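Side-chain contacts in starch synthase I (Hordeum vulgare, PDB 4HLN), which belongs to the plant starch synthases, glycosyltransferases built from two Rossmann-like domains facing each other across a cleft in the GT-B manner: residues R167-G171 and T172-N176; V369-E373 and G374-L378; F571-T575 and V576-L580. All coordinates share one frame; numbering follows the deposited sequence.

Contact 1 of 3, residues R167-G171 and T172-N176; sequences RYLNG and TSDKN
Asp-174 reaches back across the bend to Asn-170, Leu-169 and Gly-171, and its short side chain can be followed atom by atom. CB lies against the methyl CD1 of Leu-169, the two side chains sliding past each other in opposite directions. That methyl has a second neighbour in Arg-167, since it sits 3.9 Å above the guanidinium plane, offset toward the rim. The guanidinium itself is engaged by Asp-214 in a salt bridge through NH1 and by Phe-201 in a cation-pi contact. Beyond CB, the carboxylate carbon CG of Asp-174 is 3.7 Å from Asn-170 N. With CG anti to the backbone N (chi1 -173°), the carboxylate is carried toward the earlier part of the loop. The chain reverses here through a type I beta turn from Gly-171 to Asp-174, closed by the bond from Asp-174 N to Gly-171 O at 2.9 Å, in the loop joining strands 160-166 and 181-190. At the tip the two oxygens divide their work. OD2 accepts from Asn-170 N at 2.8 Å through its anti lone pair, along a somewhat bent N-H line of 140°. OD1 faces the other way along the chain and takes the N-H of Asn-176 at 2.8 Å, forming an Asx turn; this donor stands 31° out of the carboxylate plane.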
loop_
_atom_site.group_PDB
_atom_site.type_symbol
_atom_site.label_atom_id
_atom_site.label_comp_id
_atom_site.label_asym_id
_atom_site.label_seq_id
_atom_site.Cartn_x
_atom_site.Cartn_y
_atom_site.Cartn_z
ATOM N N ARG A 167 14.954 -3.170 -16.231
ATOM C CA ARG A 167 15.762 -4.365 -16.072
ATOM C C ARG A 167 17.006 -3.949 -15.274
ATOM O O ARG A 167 17.998 -3.473 -15.829
ATOM C CB ARG A 167 16.118 -4.922 -17.447
ATOM C CG ARG A 167 16.833 -6.247 -17.465
ATOM C CD ARG A 167 16.675 -6.845 -18.851
ATOM N NE ARG A 167 17.546 -7.983 -19.113
ATOM C CZ ARG A 167 18.736 -7.892 -19.702
ATOM N NH1 ARG A 167 19.210 -6.712 -20.088
ATOM N NH2 ARG A 167 19.455 -8.987 -19.907
ATOM N N TYR A 168 16.921 -4.078 -13.956
ATOM C CA TYR A 168 18.037 -3.732 -13.084
ATOM C C TYR A 168 19.111 -4.821 -13.102
ATOM O O TYR A 168 19.283 -5.531 -12.126
ATOM C CB TYR A 168 17.528 -3.570 -11.662
ATOM C CG TYR A 168 16.578 -2.414 -11.468
ATOM C CD1 TYR A 168 17.041 -1.103 -11.501
ATOM C CD2 TYR A 168 15.225 -2.627 -11.218
ATOM C CE1 TYR A 168 16.185 -0.036 -11.302
ATOM C CE2 TYR A 168 14.353 -1.555 -11.024
ATOM C CZ TYR A 168 14.846 -0.262 -11.060
ATOM O OH TYR A 168 14.014 0.819 -10.861
ATOM N N LEU A 169 19.833 -4.953 -14.209
ATOM C CA LEU A 169 20.667 -6.135 -14.419
ATOM C C LEU A 169 21.963 -6.125 -13.630
ATOM O O LEU A 169 22.638 -5.099 -13.481
ATOM C CB LEU A 169 20.976 -6.322 -15.903
ATOM C CG LEU A 169 21.521 -7.678 -16.346
ATOM C CD1 LEU A 169 20.500 -8.778 -16.120
ATOM C CD2 LEU A 169 21.914 -7.629 -17.808
ATOM N N ASN A 170 22.303 -7.299 -13.131
ATOM C CA ASN A 170 23.570 -7.517 -12.473
ATOM C C ASN A 170 24.404 -8.473 -13.324
ATOM O O ASN A 170 24.558 -9.638 -12.978
ATOM C CB ASN A 170 23.316 -8.109 -11.094
ATOM C CG ASN A 170 24.583 -8.318 -10.312
ATOM O OD1 ASN A 170 25.567 -7.589 -10.492
ATOM N ND2 ASN A 170 24.577 -9.328 -9.443
ATOM N N GLY A 171 24.905 -7.983 -14.458
ATOM C CA GLY A 171 25.662 -8.806 -15.384
ATOM C C GLY A 171 24.827 -9.666 -16.324
ATOM O O GLY A 171 23.719 -10.085 -15.973
ATOM N N THR A 172 25.374 -9.952 -17.509
ATOM C CA THR A 172 24.665 -10.688 -18.562
ATOM C C THR A 172 23.943 -11.924 -18.040
ATOM O O THR A 172 22.774 -12.176 -18.376
ATOM C CB THR A 172 25.614 -11.126 -19.708
ATOM O OG1 THR A 172 26.456 -10.030 -20.084
ATOM C CG2 THR A 172 24.812 -11.609 -20.942
ATOM N N SER A 173 24.633 -12.698 -17.218
ATOM C CA SER A 173 24.060 -13.962 -16.785
ATOM C C SER A 173 23.356 -13.889 -15.428
ATOM O O SER A 173 23.167 -14.909 -14.772
ATOM C CB SER A 173 25.101 -15.092 -16.845
ATOM O OG SER A 173 25.251 -15.573 -18.178
ATOM N N ASP A 174 22.953 -12.682 -15.032
ATOM C CA ASP A 174 22.123 -12.482 -13.840
ATOM C C ASP A 174 20.957 -13.481 -13.858
ATOM O O ASP A 174 20.143 -13.490 -14.790
ATOM C CB ASP A 174 21.618 -11.027 -13.780
ATOM C CG ASP A 174 20.883 -10.683 -12.472
ATOM O OD1 ASP A 174 20.320 -11.595 -11.822
ATOM O OD2 ASP A 174 20.851 -9.478 -12.106
ATOM N N LYS A 175 20.908 -14.327 -12.827
ATOM C CA LYS A 175 19.913 -15.390 -12.693
ATOM C C LYS A 175 18.501 -14.828 -12.559
ATOM O O LYS A 175 17.529 -15.487 -12.921
ATOM C CB LYS A 175 20.233 -16.240 -11.462
ATOM C CG LYS A 175 20.284 -15.415 -10.169
ATOM C CD LYS A 175 20.577 -16.245 -8.925
ATOM C CE LYS A 175 20.466 -15.375 -7.677
ATOM N NZ LYS A 175 20.750 -16.123 -6.420
ATOM N N ASN A 176 18.402 -13.609 -12.036
ATOM C CA ASN A 176 17.128 -12.935 -11.818
ATOM C C ASN A 176 16.366 -12.547 -13.097
ATOM O O ASN A 176 15.192 -12.183 -13.060
ATOM C CB ASN A 176 17.360 -11.691 -10.966
ATOM C CG ASN A 176 17.159 -11.959 -9.493
ATOM O OD1 ASN A 176 17.117 -13.113 -9.067
ATOM N ND2 ASN A 176 17.018 -10.895 -8.708
#

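Contact 2 of 3, residues V369-E373 and G374-L378; sequences VTTAE and GGQGL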
loop_
_atom_site.group_PDB
_atom_site.type_symbol
_atom_site.label_atom_id
_atom_site.label_comp_id
_atom_site.label_asym_id
_atom_site.label_seq_id
_atom_site.Cartn_x
_atom_site.Cartn_y
_atom_site.Cartn_z
ATOM N N VAL A 369 -2.277 14.709 8.803
ATOM C CA VAL A 369 -1.285 13.670 8.548
ATOM C C VAL A 369 -0.772 13.788 7.114
ATOM O O VAL A 369 0.439 13.791 6.870
ATOM C CB VAL A 369 -1.855 12.258 8.809
ATOM C CG1 VAL A 369 -0.893 11.190 8.323
ATOM C CG2 VAL A 369 -2.135 12.074 10.286
ATOM N N THR A 370 -1.701 13.903 6.171
ATOM C CA THR A 370 -1.342 14.056 4.772
ATOM C C THR A 370 -0.436 15.275 4.559
ATOM O O THR A 370 0.554 15.206 3.825
ATOM C CB THR A 370 -2.580 14.168 3.894
ATOM O OG1 THR A 370 -3.344 12.959 3.994
ATOM C CG2 THR A 370 -2.174 14.378 2.455
ATOM N N THR A 371 -0.765 16.382 5.218
ATOM C CA THR A 371 0.026 17.610 5.104
ATOM C C THR A 371 1.438 17.444 5.651
ATOM O O THR A 371 2.402 18.002 5.132
ATOM C CB THR A 371 -0.630 18.753 5.849
ATOM O OG1 THR A 371 -1.713 19.262 5.061
ATOM C CG2 THR A 371 0.383 19.859 6.095
ATOM N N ALA A 372 1.550 16.659 6.705
ATOM C CA ALA A 372 2.833 16.382 7.313
ATOM C C ALA A 372 3.668 15.442 6.448
ATOM O O ALA A 372 4.903 15.498 6.479
ATOM C CB ALA A 372 2.612 15.770 8.677
ATOM N N GLU A 373 3.005 14.567 5.688
ATOM C CA GLU A 373 3.740 13.578 4.887
ATOM C C GLU A 373 4.209 14.127 3.546
ATOM O O GLU A 373 5.273 13.739 3.054
ATOM C CB GLU A 373 2.921 12.304 4.656
ATOM C CG GLU A 373 2.563 11.544 5.922
ATOM C CD GLU A 373 3.766 10.888 6.592
ATOM O OE1 GLU A 373 4.758 10.585 5.884
ATOM O OE2 GLU A 373 3.709 10.672 7.833
ATOM N N GLY A 374 3.420 15.031 2.963
ATOM C CA GLY A 374 3.662 15.440 1.598
ATOM C C GLY A 374 3.595 16.931 1.389
ATOM O O GLY A 374 3.853 17.429 0.295
ATOM N N GLY A 375 3.251 17.656 2.443
ATOM C CA GLY A 375 3.243 19.097 2.367
ATOM C C GLY A 375 1.875 19.617 2.020
ATOM O O GLY A 375 1.091 18.939 1.369
ATOM N N GLN A 376 1.586 20.829 2.464
ATOM C CA GLN A 376 0.276 21.406 2.242
ATOM C C GLN A 376 -0.046 21.625 0.767
ATOM O O GLN A 376 -1.207 21.510 0.364
ATOM C CB GLN A 376 0.162 22.717 2.993
ATOM C CG GLN A 376 -1.243 23.233 3.103
ATOM C CD GLN A 376 -1.304 24.540 3.865
ATOM O OE1 GLN A 376 -1.639 25.584 3.294
ATOM N NE2 GLN A 376 -0.974 24.494 5.165
ATOM N N GLY A 377 0.969 21.950 -0.032
ATOM C CA GLY A 377 0.753 22.254 -1.440
ATOM C C GLY A 377 0.135 21.052 -2.131
ATOM O O GLY A 377 -0.902 21.136 -2.802
ATOM N N LEU A 378 0.778 19.910 -1.941
ATOM C CA LEU A 378 0.319 18.685 -2.547
ATOM C C LEU A 378 -1.050 18.289 -2.011
ATOM O O LEU A 378 -1.883 17.781 -2.744
ATOM C CB LEU A 378 1.320 17.557 -2.288
ATOM C CG LEU A 378 1.044 16.298 -3.122
ATOM C CD1 LEU A 378 1.008 16.633 -4.609
ATOM C CD2 LEU A 378 2.074 15.225 -2.850
#
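Peptide carbonyls are the flat groups that matter between Thr-370, Thr-371 and the two glycines, and they are met from different directions. Gly-374 N approaches Thr-370 O nearly end-on at 3.0 Å, with a C=O...N angle of 160°, as in a regular helical turn. Gly-375 N comes to Thr-371 O at 2.8 Å from above the carbonyl plane, 45° out of it. The site is a glycine-terminated helix end joined directly to a new helix start: Gly-375, with phi at 94°, is the first residue to leave the helical conformation of 367-374, and it also holds the N-cap position of helix 376-384. Its positive phi marks the change from one helix to the next. At the junction, Gly-374 O accepts a hydrogen bond from Gln-305 NE2, in a loop of the same chain. Thr-371 spans the kink with its side chain. Its OG1 lies beside the backbone N and bonds to Asn-379 ND2 in the second helix, while its methyl, anti to that N, faces the first turn of the same helix. There Thr-371 CG2 rests 3.9 Å from Gln-376 N and 4.2 Å from Gln-376 CB.

Contact 3 of 3, residues F571-T575 and V576-L580; sequences FSPLT and VEKML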
loop_
_atom_site.group_PDB
_atom_site.type_symbol
_atom_site.label_atom_id
_atom_site.label_comp_id
_atom_site.label_asym_id
_atom_site.label_seq_id
_atom_site.Cartn_x
_atom_site.Cartn_y
_atom_site.Cartn_z
ATOM N N PHE A 571 -8.573 5.529 15.163
ATOM C CA PHE A 571 -8.459 6.772 15.913
ATOM C C PHE A 571 -7.543 7.765 15.221
ATOM O O PHE A 571 -6.569 7.388 14.577
ATOM C CB PHE A 571 -7.935 6.496 17.323
ATOM C CG PHE A 571 -6.509 6.001 17.356
ATOM C CD1 PHE A 571 -6.228 4.643 17.243
ATOM C CD2 PHE A 571 -5.453 6.890 17.499
ATOM C CE1 PHE A 571 -4.921 4.182 17.281
ATOM C CE2 PHE A 571 -4.138 6.430 17.535
ATOM C CZ PHE A 571 -3.872 5.077 17.426
ATOM N N SER A 572 -7.863 9.043 15.378
ATOM C CA SER A 572 -7.035 10.120 14.858
ATOM C C SER A 572 -7.256 11.328 15.749
ATOM O O SER A 572 -8.371 11.563 16.211
ATOM C CB SER A 572 -7.407 10.450 13.408
ATOM O OG SER A 572 -6.480 11.353 12.836
ATOM N N PRO A 573 -6.198 12.113 15.971
ATOM C CA PRO A 573 -4.933 11.906 15.272
ATOM C C PRO A 573 -4.057 10.951 16.053
ATOM O O PRO A 573 -4.471 10.422 17.084
ATOM C CB PRO A 573 -4.312 13.293 15.319
ATOM C CG PRO A 573 -4.714 13.776 16.693
ATOM C CD PRO A 573 -6.119 13.247 16.908
ATOM N N LEU A 574 -2.838 10.763 15.569
ATOM C CA LEU A 574 -1.915 9.832 16.190
ATOM C C LEU A 574 -1.292 10.412 17.457
ATOM O O LEU A 574 -0.202 10.973 17.421
ATOM C CB LEU A 574 -0.831 9.427 15.186
ATOM C CG LEU A 574 0.101 8.289 15.596
ATOM C CD1 LEU A 574 -0.674 7.099 16.152
ATOM C CD2 LEU A 574 0.956 7.874 14.421
ATOM N N THR A 575 -1.983 10.262 18.582
ATOM C CA THR A 575 -1.480 10.778 19.855
ATOM C C THR A 575 -1.695 9.795 20.993
ATOM O O THR A 575 -2.699 9.084 21.042
ATOM C CB THR A 575 -2.199 12.074 20.246
ATOM O OG1 THR A 575 -3.508 11.759 20.752
ATOM C CG2 THR A 575 -2.322 12.994 19.031
ATOM N N VAL A 576 -0.760 9.783 21.928
ATOM C CA VAL A 576 -0.882 8.940 23.110
ATOM C C VAL A 576 -2.255 9.047 23.779
ATOM O O VAL A 576 -2.753 8.079 24.347
ATOM C CB VAL A 576 0.202 9.290 24.129
ATOM C CG1 VAL A 576 -0.033 8.546 25.428
ATOM C CG2 VAL A 576 1.576 8.986 23.558
ATOM N N GLU A 577 -2.866 10.222 23.716
ATOM C CA GLU A 577 -4.158 10.442 24.360
ATOM C C GLU A 577 -5.251 9.752 23.558
ATOM O O GLU A 577 -6.046 8.962 24.094
ATOM C CB GLU A 577 -4.469 11.941 24.472
ATOM C CG GLU A 577 -3.400 12.775 25.180
ATOM C CD GLU A 577 -2.020 12.679 24.521
ATOM O OE1 GLU A 577 -1.778 13.353 23.486
ATOM O OE2 GLU A 577 -1.173 11.923 25.049
ATOM N N LYS A 578 -5.284 10.056 22.265
ATOM C CA LYS A 578 -6.307 9.498 21.398
ATOM C C LYS A 578 -6.191 7.977 21.331
ATOM O O LYS A 578 -7.199 7.262 21.251
ATOM C CB LYS A 578 -6.236 10.114 20.006
ATOM C CG LYS A 578 -7.518 10.818 19.590
ATOM C CD LYS A 578 -8.767 9.937 19.787
ATOM C CE LYS A 578 -10.028 10.635 19.251
ATOM N NZ LYS A 578 -9.908 12.140 19.273
ATOM N N MET A 579 -4.959 7.483 21.378
ATOM C CA MET A 579 -4.746 6.048 21.343
ATOM C C MET A 579 -5.335 5.400 22.595
ATOM O O MET A 579 -6.151 4.477 22.509
ATOM C CB MET A 579 -3.258 5.711 21.193
ATOM C CG MET A 579 -2.986 4.215 21.016
ATOM S SD MET A 579 -1.294 3.787 20.532
ATOM C CE MET A 579 -0.383 4.027 22.050
ATOM N N LEU A 580 -4.927 5.897 23.758
ATOM C CA LEU A 580 -5.403 5.346 25.017
ATOM C C LEU A 580 -6.906 5.456 25.100
ATOM O O LEU A 580 -7.580 4.545 25.595
ATOM C CB LEU A 580 -4.757 6.051 26.197
ATOM C CG LEU A 580 -3.267 5.748 26.263
ATOM C CD1 LEU A 580 -2.555 6.753 27.156
ATOM C CD2 LEU A 580 -3.020 4.308 26.722
#
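Phe-571 and Met-579 lie side by side with their side chains pointing the same way, and the ring touches the methionine from CA to CG. Met-579 CA stands over one ring face, displaced toward the rim, in a CH-pi contact 4.0 Å from the centroid and 16° off the normal. Farther out, Met-579 CG touches Phe-571 CZ at 3.8 Å. The sulfur sits obliquely to the ring, SD being 5.3 Å from the Phe-571 centroid in a Met-aromatic contact. Around this pair the chain passes from strand 569-571, an outermost strand of the six-stranded parallel sheet, into helix 576-592, a beta-to-alpha connection of the Rossmann-like domain. Phe-571 also packs on Val-542 of the adjacent strand, and Met-579 on Ala-461 of helix 455-466. Thr-575 is the N-cap of the helix. Its OG1, set between the backbone N and the carbonyl carbon (chi1 77°), accepts from Lys-578 N at 2.9 Å along a nearly straight line of 166°, while Thr-575 O receives Met-579 N at 2.8 Å. Lys-578 turns back from the helix toward the preceding loop and crosses Pro-573 at about a right angle, its CG 3.9 Å from Pro-573 CD. The peptide before Pro-573 is cis, and a turn at chi2 of the lysine leads its chain past Ser-572 O, where NZ makes a weak hydrogen bond at 3.5 Å. A bound alpha-D-glucopyranose lies about 9 Å from the lysine side chain; Thr-585 and Thr-589, farther along this helix, line the glycan pocket.

Overall arrangement
The three contacts are all local, between residues close in the chain, but differ in burial and chemistry. Contact 1 and contact 3 are each partly buried, whereas contact 2 lies at the surface. Contact 1 is a polar turn between strands of the larger sheet, held by a carboxylate gripping backbone N-H groups; in contact 2 both hydrogen bonds between the segments are backbone to backbone, with a threonine methyl packing beside them; contact 3 adds aromatic and sulfur packing to a hydroxyl-capped helix start. No secondary-structure element is shared. Contacts 2 and 3 come within about 5 Å at their nearest atoms without touching. Contact 1 stands on the opposite side of the chain's centre from contact 3, with centres about 47 Å apart.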